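Local coordinates for protein probable enoyl-CoA hydratase/isomerase (Pseudomonas aeruginosa, PDB 7BOR) that binds coenzyme A within a crotonase-like fold and probably acts as a delta(3)-delta(2)-enoyl-CoA isomerase, at residues K93-A98 with L112-V117. Sequence-based numbering, arbitrary orientation.
Sequences KPVIAA and LHCDLV
OD2 of D115 takes the backbone N-H of V95 through its anti lone pair, 2.8 Å from V95 N and nearly straight at 164°; the same oxygen forms a salt bridge with NZ of K207, in helix 200-233, and that NZ also hydrogen-bonds to K93 O. With CG of D115 beside its own backbone N (chi1 -57°), the carboxylate slants back toward the start of strand 95-99, and OD2 comes to rest 3.4 Å from CA of P94. In return V95 O accepts D115 N at 2.7 Å and more weakly L116 N at 3.4 Å. The main chain of V95 is thus held at both N and O by D115, through carboxylate and backbone N-H, just where parallel pairing begins. Beyond them, A97 N donates to L116 O at 3.0 Å, and the CA-H of I96 makes a C-H...O contact with that same oxygen. On one face of the sheet I96 and L116 lie side by side, CD1 to CD1 at 4.1 Å, with helix 182-196 over both. On the other, SG of C114 sits against A97 CB at 4.0 Å and near V95 CG1, while A97 CB also meets V117 CG2. The contact joins adjacent parallel strands 95-99 and 116-120 of the crotonase core, away from the coenzyme A site. The carboxylate stands in for a main-chain acceptor at the strand entrance, and K207 would be expected to favour its charged form.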
loop_
_atom_site.group_PDB
_atom_site.type_symbol
_atom_site.label_atom_id
_atom_site.label_comp_id
_atom_site.label_asym_id
_atom_site.label_seq_id
_atom_site.Cartn_x
_atom_site.Cartn_y
_atom_site.Cartn_z
ATOM N N LYS A 93 -5.297 -10.143 -10.429
ATOM C CA LYS A 93 -4.049 -10.430 -11.136
ATOM C C LYS A 93 -2.826 -9.998 -10.333
ATOM O O LYS A 93 -2.947 -9.327 -9.286
ATOM C CB LYS A 93 -4.039 -9.743 -12.503
ATOM C CG LYS A 93 -5.277 -10.074 -13.372
ATOM C CD LYS A 93 -5.279 -9.277 -14.677
ATOM C CE LYS A 93 -6.632 -9.334 -15.359
ATOM N NZ LYS A 93 -6.703 -8.290 -16.438
ATOM N N PRO A 94 -1.621 -10.374 -10.780
ATOM C CA PRO A 94 -0.405 -10.037 -10.031
ATOM C C PRO A 94 -0.207 -8.537 -9.843
ATOM O O PRO A 94 -0.242 -7.752 -10.796
ATOM C CB PRO A 94 0.723 -10.664 -10.857
ATOM C CG PRO A 94 0.130 -11.825 -11.497
ATOM C CD PRO A 94 -1.338 -11.425 -11.795
ATOM N N VAL A 95 0.051 -8.146 -8.597
ATOM C CA VAL A 95 0.399 -6.771 -8.281
ATOM C C VAL A 95 1.786 -6.756 -7.636
ATOM O O VAL A 95 2.005 -7.473 -6.656
ATOM C CB VAL A 95 -0.615 -6.133 -7.317
ATOM C CG1 VAL A 95 -0.318 -4.693 -7.238
ATOM C CG2 VAL A 95 -1.995 -6.384 -7.750
ATOM N N ILE A 96 2.675 -5.894 -8.140
ATOM C CA ILE A 96 4.067 -5.765 -7.679
ATOM C C ILE A 96 4.329 -4.336 -7.226
ATOM O O ILE A 96 4.068 -3.388 -7.968
ATOM C CB ILE A 96 5.055 -6.167 -8.784
ATOM C CG1 ILE A 96 4.788 -7.613 -9.175
ATOM C CG2 ILE A 96 6.475 -5.987 -8.371
ATOM C CD1 ILE A 96 5.673 -8.116 -10.309
ATOM N N ALA A 97 4.896 -4.187 -6.029
ATOM C CA ALA A 97 5.357 -2.905 -5.529
ATOM C C ALA A 97 6.863 -2.769 -5.674
ATOM O O ALA A 97 7.604 -3.728 -5.480
ATOM C CB ALA A 97 5.013 -2.711 -4.049
ATOM N N ALA A 98 7.295 -1.540 -5.965
ATOM C CA ALA A 98 8.699 -1.149 -6.101
ATOM C C ALA A 98 8.898 0.101 -5.262
ATOM O O ALA A 98 8.446 1.191 -5.635
ATOM C CB ALA A 98 9.065 -0.866 -7.549
ATOM N N LEU A 112 1.086 -5.082 2.064
ATOM C CA LEU A 112 0.544 -6.348 2.554
ATOM C C LEU A 112 -0.467 -6.977 1.596
ATOM O O LEU A 112 -0.810 -8.142 1.787
ATOM C CB LEU A 112 -0.103 -6.143 3.934
ATOM C CG LEU A 112 0.842 -5.522 4.939
ATOM C CD1 LEU A 112 0.094 -5.168 6.215
ATOM C CD2 LEU A 112 2.041 -6.482 5.291
ATOM N N HIS A 113 -0.900 -6.271 0.548
ATOM C CA HIS A 113 -1.830 -6.810 -0.439
ATOM C C HIS A 113 -1.183 -6.983 -1.814
ATOM O O HIS A 113 -1.874 -7.311 -2.795
ATOM C CB HIS A 113 -3.081 -5.905 -0.513
ATOM C CG HIS A 113 -3.672 -5.669 0.828
ATOM N ND1 HIS A 113 -4.603 -6.517 1.379
ATOM C CD2 HIS A 113 -3.392 -4.742 1.782
ATOM C CE1 HIS A 113 -4.870 -6.128 2.612
ATOM N NE2 HIS A 113 -4.153 -5.049 2.877
ATOM N N CYS A 114 0.123 -6.805 -1.908
ATOM C CA CYS A 114 0.806 -6.997 -3.172
ATOM C C CYS A 114 1.334 -8.424 -3.230
ATOM O O CYS A 114 1.570 -9.075 -2.205
ATOM C CB CYS A 114 1.919 -5.984 -3.318
ATOM S SG CYS A 114 1.395 -4.232 -3.484
ATOM N N ASP A 115 1.509 -8.924 -4.440
ATOM C CA ASP A 115 2.029 -10.284 -4.573
ATOM C C ASP A 115 3.553 -10.363 -4.500
ATOM O O ASP A 115 4.102 -11.390 -4.075
ATOM C CB ASP A 115 1.494 -10.854 -5.856
ATOM C CG ASP A 115 -0.042 -10.803 -5.853
ATOM O OD1 ASP A 115 -0.684 -11.516 -5.025
ATOM O OD2 ASP A 115 -0.573 -9.972 -6.607
ATOM N N LEU A 116 4.236 -9.325 -4.920
ATOM C CA LEU A 116 5.672 -9.235 -4.744
ATOM C C LEU A 116 5.966 -7.823 -4.312
ATOM O O LEU A 116 5.285 -6.883 -4.711
ATOM C CB LEU A 116 6.429 -9.616 -5.999
ATOM C CG LEU A 116 6.206 -11.060 -6.521
ATOM C CD1 LEU A 116 6.823 -11.215 -7.945
ATOM C CD2 LEU A 116 6.743 -12.153 -5.583
ATOM N N VAL A 117 6.947 -7.683 -3.436
ATOM C CA VAL A 117 7.301 -6.377 -2.893
ATOM C C VAL A 117 8.813 -6.262 -2.943
ATOM O O VAL A 117 9.512 -7.094 -2.351
ATOM C CB VAL A 117 6.795 -6.212 -1.452
ATOM C CG1 VAL A 117 7.323 -4.932 -0.819
ATOM C CG2 VAL A 117 5.324 -6.162 -1.458
#